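Local coordinates for protein haemagglutinin I (Physarum polycephalum, PDB 3A5P) that probably recognises and binds carbohydrates as a lectin and agglutinates blood cells, using what appears to be a minimal legume-lectin-type recognition domain, at residues I56-G61 against F66-E71; I40-I45 against V86-G91; Y31-V34 against A38-T41; V5-N10 against A15-Y20. One frame throughout, in Å; residues are numbered along the deposited sequence. Where two conformers were deposited one is given.

Contacts 1 and 3 are hairpin pairings within the five-stranded antiparallel sheet; contacts 2 and 4 join that sheet to the mixed four-stranded one. The chemistry follows the place. Contacts 1 and 3 are buried and rest on backbone hydrogen bonds, with a hydrogen bond from a side-chain amide in the first and a water in the second. Contact 2, near the centre of the chain, is purely apolar, and contact 4, at the margin, is partly buried leucine packing. Strand 40-43 serves contacts 2 and 3, which share I40 and T41, and hydrogen-bonds to strand 54-60 of contact 1. Contacts 1 and 4 do not touch, their centres lying about 17 Å apart.

Contact 1: residues I56-G61 against F66-E71; sequences ITVHNG and FQLGYE
I56 and V58 pair with L68 and F66 in an antiparallel beta hairpin, formed by strands 54-60 and 63-70 at one margin of the five-stranded sheet. I56 and L68 form a hydrogen-bonded pair: L68 N donates to I56 O at 2.7 Å, almost straight at 177°, and I56 N returns a bond to L68 O at 2.8 Å. Next to it, V58 N donates to F66 O at 2.9 Å, with a weak, long return from F66 N to V58 O. Strand 63-70 is the outermost strand, within this chain, of a sheet that belongs to a concanavalin-like beta sandwich, and the I56, V58, F66 and L68 side chains lie on one face of it. There V58 CG2 touches L68 CD1 at 3.9 Å, and the F66 ring runs alongside V58, pointing the same way. Farther on, the Y70 ring crosses I56 at about a right angle, CE2 lying 3.7 Å from I56 CG1, while its hydroxyl bonds to V2 N. On the other face, the non-hydrogen-bonded pair T57 and Q67 is joined through side chains. With CG anti to the backbone N (chi1 -171°) and an extended chain, Q67 donates from NE2 to T57 OG1 at 3.1 Å and bonds P47 O as well; T57 OG1 also bonds to I45 O, and Q67 OE1 takes the T49 and V50 amides.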
loop_
_atom_site.group_PDB
_atom_site.type_symbol
_atom_site.label_atom_id
_atom_site.label_comp_id
_atom_site.label_asym_id
_atom_site.label_seq_id
_atom_site.Cartn_x
_atom_site.Cartn_y
_atom_site.Cartn_z
ATOM N N ILE A 56 5.783 -1.602 16.621
ATOM C CA ILE A 56 5.436 -1.469 15.207
ATOM C C ILE A 56 3.929 -1.729 15.112
ATOM O O ILE A 56 3.448 -2.799 15.520
ATOM C CB ILE A 56 6.173 -2.504 14.321
ATOM C CG1 ILE A 56 7.687 -2.474 14.579
ATOM C CG2 ILE A 56 5.864 -2.212 12.801
ATOM C CD1 ILE A 56 8.457 -3.712 13.993
ATOM N N THR A 57 3.200 -0.752 14.584
ATOM C CA THR A 57 1.756 -0.869 14.369
ATOM C C THR A 57 1.475 -1.392 12.965
ATOM O O THR A 57 2.151 -1.021 12.009
ATOM C CB THR A 57 1.072 0.466 14.578
ATOM O OG1 THR A 57 1.300 0.865 15.933
ATOM C CG2 THR A 57 -0.426 0.348 14.316
ATOM N N VAL A 58 0.513 -2.298 12.875
ATOM C CA VAL A 58 0.181 -2.941 11.606
ATOM C C VAL A 58 -1.238 -2.560 11.209
ATOM O O VAL A 58 -2.187 -2.716 12.011
ATOM C CB VAL A 58 0.354 -4.472 11.707
ATOM C CG1 VAL A 58 -0.013 -5.171 10.375
ATOM C CG2 VAL A 58 1.781 -4.801 12.105
ATOM N N HIS A 59 -1.372 -2.028 9.989
ATOM C CA HIS A 59 -2.683 -1.796 9.398
ATOM C C HIS A 59 -2.946 -2.780 8.258
ATOM O O HIS A 59 -2.101 -2.977 7.364
ATOM C CB HIS A 59 -2.816 -0.351 8.910
ATOM C CG HIS A 59 -3.046 0.624 10.015
ATOM N ND1 HIS A 59 -2.024 1.124 10.787
ATOM C CD2 HIS A 59 -4.189 1.170 10.497
ATOM C CE1 HIS A 59 -2.523 1.940 11.699
ATOM N NE2 HIS A 59 -3.833 1.993 11.538
ATOM N N ASN A 60 -4.100 -3.421 8.304
ATOM C CA ASN A 60 -4.530 -4.307 7.219
ATOM C C ASN A 60 -5.473 -3.492 6.326
ATOM O O ASN A 60 -6.653 -3.293 6.651
ATOM C CB ASN A 60 -5.195 -5.560 7.806
ATOM C CG ASN A 60 -5.442 -6.648 6.766
ATOM O OD1 ASN A 60 -5.071 -6.517 5.589
ATOM N ND2 ASN A 60 -6.088 -7.727 7.200
ATOM N N GLY A 61 -4.939 -2.975 5.213
ATOM C CA GLY A 61 -5.672 -1.978 4.437
ATOM C C GLY A 61 -5.892 -0.774 5.343
ATOM O O GLY A 61 -4.923 -0.257 5.945
ATOM N N PHE A 66 -3.151 -4.892 14.574
ATOM C CA PHE A 66 -2.541 -5.120 15.898
ATOM C C PHE A 66 -1.234 -4.368 16.000
ATOM O O PHE A 66 -0.773 -3.782 15.012
ATOM C CB PHE A 66 -2.300 -6.624 16.196
ATOM C CG PHE A 66 -1.832 -7.433 15.001
ATOM C CD1 PHE A 66 -0.513 -7.335 14.536
ATOM C CD2 PHE A 66 -2.717 -8.291 14.334
ATOM C CE1 PHE A 66 -0.083 -8.085 13.417
ATOM C CE2 PHE A 66 -2.298 -9.039 13.216
ATOM C CZ PHE A 66 -0.975 -8.937 12.769
ATOM N N GLN A 67 -0.612 -4.420 17.176
ATOM C CA GLN A 67 0.683 -3.808 17.364
ATOM C C GLN A 67 1.656 -4.866 17.841
ATOM O O GLN A 67 1.288 -5.740 18.652
ATOM C CB GLN A 67 0.582 -2.682 18.389
ATOM C CG GLN A 67 1.831 -1.825 18.501
ATOM C CD GLN A 67 1.610 -0.650 19.458
ATOM O OE1 GLN A 67 1.916 -0.750 20.648
ATOM N NE2 GLN A 67 1.025 0.439 18.947
ATOM N N LEU A 68 2.889 -4.766 17.345
ATOM C CA LEU A 68 3.991 -5.656 17.682
ATOM C C LEU A 68 4.988 -4.901 18.563
ATOM O O LEU A 68 5.142 -3.685 18.429
ATOM C CB LEU A 68 4.735 -6.053 16.413
ATOM C CG LEU A 68 3.917 -6.419 15.155
ATOM C CD1 LEU A 68 4.804 -6.357 13.913
ATOM C CD2 LEU A 68 3.345 -7.806 15.333
ATOM N N GLY A 69 5.676 -5.630 19.430
ATOM C CA GLY A 69 6.726 -5.054 20.275
ATOM C C GLY A 69 8.082 -5.659 19.966
ATOM O O GLY A 69 8.187 -6.800 19.454
ATOM N N TYR A 70 9.124 -4.898 20.271
ATOM C CA TYR A 70 10.485 -5.389 20.101
ATOM C C TYR A 70 11.482 -4.693 21.032
ATOM O O TYR A 70 11.234 -3.596 21.554
ATOM C CB TYR A 70 10.936 -5.296 18.618
ATOM C CG TYR A 70 11.191 -3.889 18.099
ATOM C CD1 TYR A 70 12.469 -3.315 18.179
ATOM C CD2 TYR A 70 10.156 -3.122 17.529
ATOM C CE1 TYR A 70 12.720 -2.032 17.709
ATOM C CE2 TYR A 70 10.400 -1.809 17.052
ATOM C CZ TYR A 70 11.691 -1.277 17.156
ATOM O OH TYR A 70 11.953 -0.002 16.716
ATOM N N GLU A 71 12.594 -5.380 21.249
ATOM C CA GLU A 71 13.752 -4.824 21.917
ATOM C C GLU A 71 14.890 -4.840 20.906
ATOM O O GLU A 71 14.869 -5.626 19.952
ATOM C CB GLU A 71 14.125 -5.684 23.132
ATOM C CG GLU A 71 13.022 -5.851 24.158
ATOM C CD GLU A 71 12.679 -4.555 24.888
ATOM O OE1 GLU A 71 13.503 -3.603 24.862
ATOM O OE2 GLU A 71 11.580 -4.502 25.478
#

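Contact 2: residues I40-I45 against V86-G91; sequences ITFSEI and VSISTG
I88, I40 and F42 give up the most surface in this contact, which spans two sheets and contains no hydrogen bond between its segments. I88 meets F42 head-on, the two side chains coming from opposite directions. The aromatic ring presents its edge rather than a face: I88 CG2 lies in the ring plane, 4.0 Å from F42 CE1, and the longer branch of I88 puts CD1 4.0 Å from F42 CZ. With CG anti to its carbonyl carbon (chi1 -64°), F42 extends its ring across the gap toward strand 85-89. Two residues earlier on each strand, I40 reaches V86 more loosely, I40 CD1 standing 4.3 Å from V86 CG2. The backbones themselves stay well apart, with 10.7 Å between F42 CA and I88 CA, so the side chains alone bridge the space. L98 fills in beside I40, V86 and I88, while V58 packs on both I40 and F42, and I88 also touches F66 and L68. Alternate residues of strands 40-43 and 85-89 thus point into a shared apolar layer, with buried isoleucine, valine and phenylalanine facing one another across two stacked sheets: the hydrophobic interior of a beta sandwich, consistent with the legume-lectin-like fold.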
loop_
_atom_site.group_PDB
_atom_site.type_symbol
_atom_site.label_atom_id
_atom_site.label_comp_id
_atom_site.label_asym_id
_atom_site.label_seq_id
_atom_site.Cartn_x
_atom_site.Cartn_y
_atom_site.Cartn_z
ATOM N N ILE A 40 -0.526 -4.204 3.401
ATOM C CA ILE A 40 -0.368 -4.210 4.844
ATOM C C ILE A 40 0.670 -3.137 5.173
ATOM O O ILE A 40 1.784 -3.200 4.666
ATOM C CB ILE A 40 0.144 -5.589 5.338
ATOM C CG1 ILE A 40 -0.763 -6.732 4.838
ATOM C CG2 ILE A 40 0.375 -5.598 6.892
ATOM C CD1 ILE A 40 -0.092 -8.083 4.945
ATOM N N THR A 41 0.299 -2.155 5.999
ATOM C CA THR A 41 1.212 -1.070 6.380
ATOM C C THR A 41 1.817 -1.327 7.765
ATOM O O THR A 41 1.112 -1.702 8.703
ATOM C CB THR A 41 0.495 0.339 6.367
ATOM O OG1 THR A 41 -0.061 0.578 5.071
ATOM C CG2 THR A 41 1.490 1.473 6.730
ATOM N N PHE A 42 3.130 -1.161 7.860
ATOM C CA PHE A 42 3.859 -1.237 9.124
ATOM C C PHE A 42 4.351 0.172 9.411
ATOM O O PHE A 42 4.967 0.792 8.555
ATOM C CB PHE A 42 5.083 -2.159 8.983
ATOM C CG PHE A 42 4.742 -3.592 8.696
ATOM C CD1 PHE A 42 4.847 -4.554 9.703
ATOM C CD2 PHE A 42 4.330 -3.987 7.421
ATOM C CE1 PHE A 42 4.525 -5.898 9.444
ATOM C CE2 PHE A 42 3.998 -5.322 7.157
ATOM C CZ PHE A 42 4.108 -6.277 8.164
ATOM N N SER A 43 4.084 0.683 10.603
ATOM C CA SER A 43 4.492 2.065 10.918
ATOM C C SER A 43 4.498 2.317 12.417
ATOM O O SER A 43 4.032 1.483 13.201
ATOM C CB SER A 43 3.577 3.083 10.198
ATOM O OG SER A 43 2.273 3.123 10.771
ATOM N N GLU A 44 4.993 3.488 12.795
ATOM C CA GLU A 44 5.066 3.888 14.191
ATOM C C GLU A 44 3.859 4.722 14.652
ATOM O O GLU A 44 3.995 5.595 15.512
ATOM C CB GLU A 44 6.421 4.568 14.459
ATOM C CG GLU A 44 7.565 3.594 14.264
ATOM C CD GLU A 44 8.930 4.099 14.715
ATOM O OE1 GLU A 44 9.080 5.312 15.013
ATOM O OE2 GLU A 44 9.872 3.270 14.729
ATOM N N ILE A 45 2.672 4.430 14.123
ATOM C CA ILE A 45 1.447 5.116 14.587
ATOM C C ILE A 45 1.105 4.681 16.012
ATOM O O ILE A 45 0.936 3.496 16.281
ATOM C CB ILE A 45 0.253 4.894 13.632
ATOM C CG1 ILE A 45 0.525 5.639 12.320
ATOM C CG2 ILE A 45 -1.074 5.385 14.265
ATOM C CD1 ILE A 45 -0.368 5.219 11.188
ATOM N N VAL A 86 -1.513 -14.671 6.809
ATOM C CA VAL A 86 -0.265 -13.997 7.137
ATOM C C VAL A 86 -0.033 -14.121 8.632
ATOM O O VAL A 86 -0.911 -13.770 9.417
ATOM C CB VAL A 86 -0.284 -12.489 6.754
ATOM C CG1 VAL A 86 1.165 -11.929 6.744
ATOM C CG2 VAL A 86 -0.948 -12.280 5.390
ATOM N N SER A 87 1.136 -14.627 9.010
ATOM C CA SER A 87 1.564 -14.642 10.399
ATOM C C SER A 87 2.704 -13.649 10.554
ATOM O O SER A 87 3.691 -13.753 9.836
ATOM C CB SER A 87 2.033 -16.044 10.788
ATOM O OG SER A 87 2.500 -16.065 12.127
ATOM N N ILE A 88 2.559 -12.703 11.492
ATOM C CA ILE A 88 3.571 -11.662 11.712
ATOM C C ILE A 88 4.143 -11.745 13.122
ATOM O O ILE A 88 3.397 -11.780 14.092
ATOM C CB ILE A 88 3.003 -10.243 11.457
ATOM C CG1 ILE A 88 2.349 -10.190 10.059
ATOM C CG2 ILE A 88 4.109 -9.202 11.588
ATOM C CD1 ILE A 88 1.524 -8.934 9.783
ATOM N N SER A 89 5.466 -11.810 13.212
ATOM C CA SER A 89 6.124 -11.976 14.492
ATOM C C SER A 89 7.401 -11.146 14.563
ATOM O O SER A 89 8.067 -10.934 13.545
ATOM C CB SER A 89 6.450 -13.455 14.719
ATOM O OG SER A 89 7.131 -13.596 15.962
ATOM N N THR A 90 7.744 -10.689 15.765
ATOM C CA THR A 90 9.026 -10.008 16.007
ATOM C C THR A 90 9.951 -10.848 16.904
ATOM O O THR A 90 11.109 -10.483 17.140
ATOM C CB THR A 90 8.819 -8.663 16.732
ATOM O OG1 THR A 90 8.026 -8.902 17.904
ATOM C CG2 THR A 90 8.083 -7.660 15.832
ATOM N N GLY A 91 9.432 -11.953 17.430
ATOM C CA GLY A 91 10.176 -12.709 18.447
ATOM C C GLY A 91 9.907 -12.225 19.862
ATOM O O GLY A 91 10.476 -12.756 20.820
#

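Contact 3: residues Y31-V34 against A38-T41; sequences YVTV and APIT
V32 and I40 face each other as a hydrogen-bonded antiparallel pair near the turn of the hairpin formed by strands 30-34 and 40-43. V32 N donates to I40 O at 2.9 Å, and I40 N answers to V32 O, also at 2.9 Å, so both backbone groups of each residue are satisfied across the pair. The two acceptors are approached by carbon as well: Y31 CA lies 3.4 Å from I40 O, with a C-H...O angle of 143°, and P39 CA approaches V32 O.

V32 O has a further partner, a water that stands 2.9 Å from it and 2.8 Å from A38 O, lying between the two carbonyls. P39 has no N-H to offer, but its carbonyl accepts from G61 N, just past strand 54-60, while T41 O takes H59 N. On the other strand the Y31 and T33 amides are spent on Y20 O and A18 O, and the T33 hydroxyl also bonds to A18 O.

Side chains add packing. T41 lies alongside Y31, pointing the same way; its OG1, anti to the carbonyl carbon (chi1 -57°), stands 3.3 Å from Y31 CD1, and its CG2 comes 3.5 Å from Y31 CE1. T33 CG2 touches P39 CB at 4.1 Å. The backbone N-H and C=O groups of V32 and I40 are thus taken up within the sheet, with one water between V32 O and A38 O, and what meets the second subunit is packing by Y31, T33, P39 and T41.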
loop_
_atom_site.group_PDB
_atom_site.type_symbol
_atom_site.label_atom_id
_atom_site.label_comp_id
_atom_site.label_asym_id
_atom_site.label_seq_id
_atom_site.Cartn_x
_atom_site.Cartn_y
_atom_site.Cartn_z
ATOM N N TYR A 31 5.534 -1.162 3.521
ATOM C CA TYR A 31 4.279 -1.621 2.911
ATOM C C TYR A 31 4.543 -2.977 2.307
ATOM O O TYR A 31 5.433 -3.116 1.450
ATOM C CB TYR A 31 3.836 -0.614 1.838
ATOM C CG TYR A 31 3.609 0.782 2.388
ATOM C CD1 TYR A 31 2.367 1.147 2.914
ATOM C CD2 TYR A 31 4.637 1.717 2.420
ATOM C CE1 TYR A 31 2.146 2.407 3.432
ATOM C CE2 TYR A 31 4.431 3.002 2.956
ATOM C CZ TYR A 31 3.178 3.338 3.448
ATOM O OH TYR A 31 2.964 4.591 3.974
ATOM N N VAL A 32 3.817 -3.989 2.781
ATOM C CA VAL A 32 3.892 -5.307 2.153
ATOM C C VAL A 32 2.701 -5.447 1.215
ATOM O O VAL A 32 1.540 -5.366 1.650
ATOM C CB VAL A 32 3.941 -6.479 3.174
ATOM C CG1 VAL A 32 3.937 -7.817 2.437
ATOM C CG2 VAL A 32 5.199 -6.374 4.007
ATOM N N THR A 33 3.008 -5.651 -0.064
ATOM C CA THR A 33 1.999 -5.641 -1.108
ATOM C C THR A 33 1.835 -7.031 -1.708
ATOM O O THR A 33 2.817 -7.747 -1.882
ATOM C CB THR A 33 2.356 -4.635 -2.238
ATOM O OG1 THR A 33 3.636 -4.986 -2.822
ATOM C CG2 THR A 33 2.364 -3.184 -1.672
ATOM N N VAL A 34 0.590 -7.409 -1.983
ATOM C CA VAL A 34 0.283 -8.692 -2.648
ATOM C C VAL A 34 -0.767 -8.367 -3.693
ATOM O O VAL A 34 -1.851 -7.840 -3.363
ATOM C CB VAL A 34 -0.301 -9.760 -1.657
ATOM C CG1 VAL A 34 -0.561 -11.098 -2.397
ATOM C CG2 VAL A 34 0.620 -9.974 -0.460
ATOM N N ALA A 38 -5.287 -5.493 -0.508
ATOM C CA ALA A 38 -4.888 -4.247 0.155
ATOM C C ALA A 38 -3.493 -4.387 0.773
ATOM O O ALA A 38 -3.179 -5.441 1.356
ATOM C CB ALA A 38 -5.916 -3.856 1.196
ATOM N N PRO A 39 -2.630 -3.346 0.619
ATOM C CA PRO A 39 -1.324 -3.388 1.275
ATOM C C PRO A 39 -1.470 -3.505 2.791
ATOM O O PRO A 39 -2.452 -3.016 3.370
ATOM C CB PRO A 39 -0.678 -2.038 0.903
ATOM C CG PRO A 39 -1.356 -1.646 -0.405
ATOM C CD PRO A 39 -2.797 -2.131 -0.204
ATOM N N ILE A 40 -0.526 -4.204 3.401
ATOM C CA ILE A 40 -0.368 -4.210 4.844
ATOM C C ILE A 40 0.670 -3.137 5.173
ATOM O O ILE A 40 1.784 -3.200 4.666
ATOM C CB ILE A 40 0.144 -5.589 5.338
ATOM C CG1 ILE A 40 -0.763 -6.732 4.838
ATOM C CG2 ILE A 40 0.375 -5.598 6.892
ATOM C CD1 ILE A 40 -0.092 -8.083 4.945
ATOM N N THR A 41 0.299 -2.155 5.999
ATOM C CA THR A 41 1.212 -1.070 6.380
ATOM C C THR A 41 1.817 -1.327 7.765
ATOM O O THR A 41 1.112 -1.702 8.703
ATOM C CB THR A 41 0.495 0.339 6.367
ATOM O OG1 THR A 41 -0.061 0.578 5.071
ATOM C CG2 THR A 41 1.490 1.473 6.730
HETATM O O HOH W 1 -0.842 -6.868 0.854
#

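Contact 4: residues V5-N10 against A15-Y20; sequences VQIVDN and ANLALY
V5 and L19 begin a side-chain contact between strands 3-10 and 17-20, which run antiparallel (176°) at a closest axis distance of 8.2 Å, too far for backbone pairing. V5 crosses L19 obliquely: its CB is 3.9 Å from L19 CD1, while the other methyl, L19 CD2, comes 3.4 Å from V5 O. A CG anti to the backbone N (chi1 173°) directs both L19 methyls at V5. I7 follows two residues on, reaching tip to tip toward L17, with CD1 4.0 Å from L17 CG; since I7 has two deposited conformers, this holds for the one described here. D9 then slides past L17 in the opposite direction; its CB, with the carboxyl carbon close behind, meets L17 CD2 at 3.8 Å. The carboxylate of D9 works on the chain that links the strands: OD1 accepts from A11 N, two residues on, as in an Asx turn, and also from L13 N, while OD2 takes G14 N. These bonds tie down the turn. Strand 3-10 hydrogen-bonds through Q6 and V8 to strand 74-81, and strand 17-20 pairs with strand 30-34, whose V32 touches V5, I7, L17 and L19; the contact therefore joins the outermost strands of the two sheets along one margin of the sandwich.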
loop_
_atom_site.group_PDB
_atom_site.type_symbol
_atom_site.label_atom_id
_atom_site.label_comp_id
_atom_site.label_asym_id
_atom_site.label_seq_id
_atom_site.Cartn_x
_atom_site.Cartn_y
_atom_site.Cartn_z
ATOM N N VAL A 5 11.475 -5.242 7.990
ATOM C CA VAL A 5 10.409 -6.197 7.708
ATOM C C VAL A 5 10.990 -7.310 6.826
ATOM O O VAL A 5 11.608 -7.034 5.773
ATOM C CB VAL A 5 9.180 -5.556 6.997
ATOM C CG1 VAL A 5 8.104 -6.619 6.740
ATOM C CG2 VAL A 5 8.591 -4.409 7.839
ATOM N N GLN A 6 10.817 -8.555 7.276
ATOM C CA GLN A 6 11.222 -9.744 6.507
ATOM C C GLN A 6 9.980 -10.425 5.961
ATOM O O GLN A 6 8.971 -10.515 6.641
ATOM C CB GLN A 6 11.958 -10.730 7.400
ATOM C CG GLN A 6 13.394 -10.322 7.683
ATOM C CD GLN A 6 14.282 -10.587 6.489
ATOM O OE1 GLN A 6 14.241 -11.683 5.887
ATOM N NE2 GLN A 6 15.071 -9.594 6.115
ATOM N N ILE A 7 10.050 -10.918 4.733
ATOM C CA ILE A 7 8.883 -11.588 4.150
ATOM C C ILE A 7 9.245 -13.027 3.776
ATOM O O ILE A 7 10.287 -13.277 3.153
ATOM C CB ILE A 7 8.276 -10.786 2.958
ATOM C CG1 ILE A 7 9.336 -10.531 1.879
ATOM C CG2 ILE A 7 7.641 -9.452 3.457
ATOM C CD1 ILE A 7 8.787 -10.039 0.546
ATOM N N VAL A 8 8.416 -13.972 4.219
ATOM C CA VAL A 8 8.639 -15.394 3.934
ATOM C C VAL A 8 7.446 -15.852 3.123
ATOM O O VAL A 8 6.309 -15.782 3.601
ATOM C CB VAL A 8 8.789 -16.255 5.236
ATOM C CG1 VAL A 8 8.923 -17.721 4.906
ATOM C CG2 VAL A 8 9.989 -15.784 6.084
ATOM N N ASP A 9 7.715 -16.283 1.890
ATOM C CA ASP A 9 6.674 -16.674 0.959
ATOM C C ASP A 9 6.478 -18.194 0.966
ATOM O O ASP A 9 7.157 -18.924 0.239
ATOM C CB ASP A 9 7.041 -16.188 -0.445
ATOM C CG ASP A 9 5.972 -16.507 -1.493
ATOM O OD1 ASP A 9 4.869 -16.977 -1.149
ATOM O OD2 ASP A 9 6.251 -16.273 -2.685
ATOM N N ASN A 10 5.566 -18.663 1.808
ATOM C CA ASN A 10 5.168 -20.072 1.776
ATOM C C ASN A 10 3.807 -20.256 1.120
ATOM O O ASN A 10 3.077 -21.204 1.423
ATOM C CB ASN A 10 5.205 -20.698 3.172
ATOM C CG ASN A 10 6.616 -20.838 3.695
ATOM O OD1 ASN A 10 7.566 -20.960 2.914
ATOM N ND2 ASN A 10 6.777 -20.750 5.008
ATOM N N ALA A 15 6.407 -13.218 -7.500
ATOM C CA ALA A 15 6.547 -11.785 -7.770
ATOM C C ALA A 15 5.286 -10.995 -7.446
ATOM O O ALA A 15 5.294 -9.774 -7.541
ATOM C CB ALA A 15 6.983 -11.529 -9.226
ATOM N N ASN A 16 4.208 -11.679 -7.055
ATOM C CA ASN A 16 3.005 -10.990 -6.578
ATOM C C ASN A 16 3.224 -10.337 -5.225
ATOM O O ASN A 16 2.482 -9.418 -4.854
ATOM C CB ASN A 16 1.796 -11.924 -6.486
ATOM C CG ASN A 16 1.285 -12.350 -7.861
ATOM O OD1 ASN A 16 1.250 -11.549 -8.787
ATOM N ND2 ASN A 16 0.881 -13.612 -7.985
ATOM N N LEU A 17 4.231 -10.817 -4.503
ATOM C CA LEU A 17 4.491 -10.397 -3.125
ATOM C C LEU A 17 5.769 -9.558 -3.084
ATOM O O LEU A 17 6.818 -9.983 -3.593
ATOM C CB LEU A 17 4.633 -11.614 -2.200
ATOM C CG LEU A 17 5.237 -11.408 -0.794
ATOM C CD1 LEU A 17 4.342 -10.492 0.063
ATOM C CD2 LEU A 17 5.473 -12.739 -0.101
ATOM N N ALA A 18 5.667 -8.356 -2.515
ATOM C CA ALA A 18 6.843 -7.495 -2.377
ATOM C C ALA A 18 6.738 -6.495 -1.228
ATOM O O ALA A 18 5.650 -6.047 -0.865
ATOM C CB ALA A 18 7.111 -6.741 -3.673
ATOM N N LEU A 19 7.896 -6.108 -0.715
ATOM C CA LEU A 19 7.994 -5.048 0.296
ATOM C C LEU A 19 8.505 -3.751 -0.351
ATOM O O LEU A 19 9.478 -3.781 -1.120
ATOM C CB LEU A 19 8.972 -5.482 1.388
ATOM C CG LEU A 19 9.366 -4.479 2.485
ATOM C CD1 LEU A 19 8.212 -4.208 3.449
ATOM C CD2 LEU A 19 10.606 -5.014 3.240
ATOM N N TYR A 20 7.854 -2.632 -0.024
ATOM C CA TYR A 20 8.290 -1.274 -0.419
ATOM C C TYR A 20 8.224 -0.297 0.777
ATOM O O TYR A 20 7.212 -0.249 1.491
ATOM C CB TYR A 20 7.400 -0.705 -1.530
ATOM C CG TYR A 20 7.356 -1.575 -2.765
ATOM C CD1 TYR A 20 8.457 -1.653 -3.616
ATOM C CD2 TYR A 20 6.242 -2.359 -3.047
ATOM C CE1 TYR A 20 8.458 -2.486 -4.736
ATOM C CE2 TYR A 20 6.217 -3.183 -4.192
ATOM C CZ TYR A 20 7.320 -3.234 -5.026
ATOM O OH TYR A 20 7.339 -4.064 -6.136
#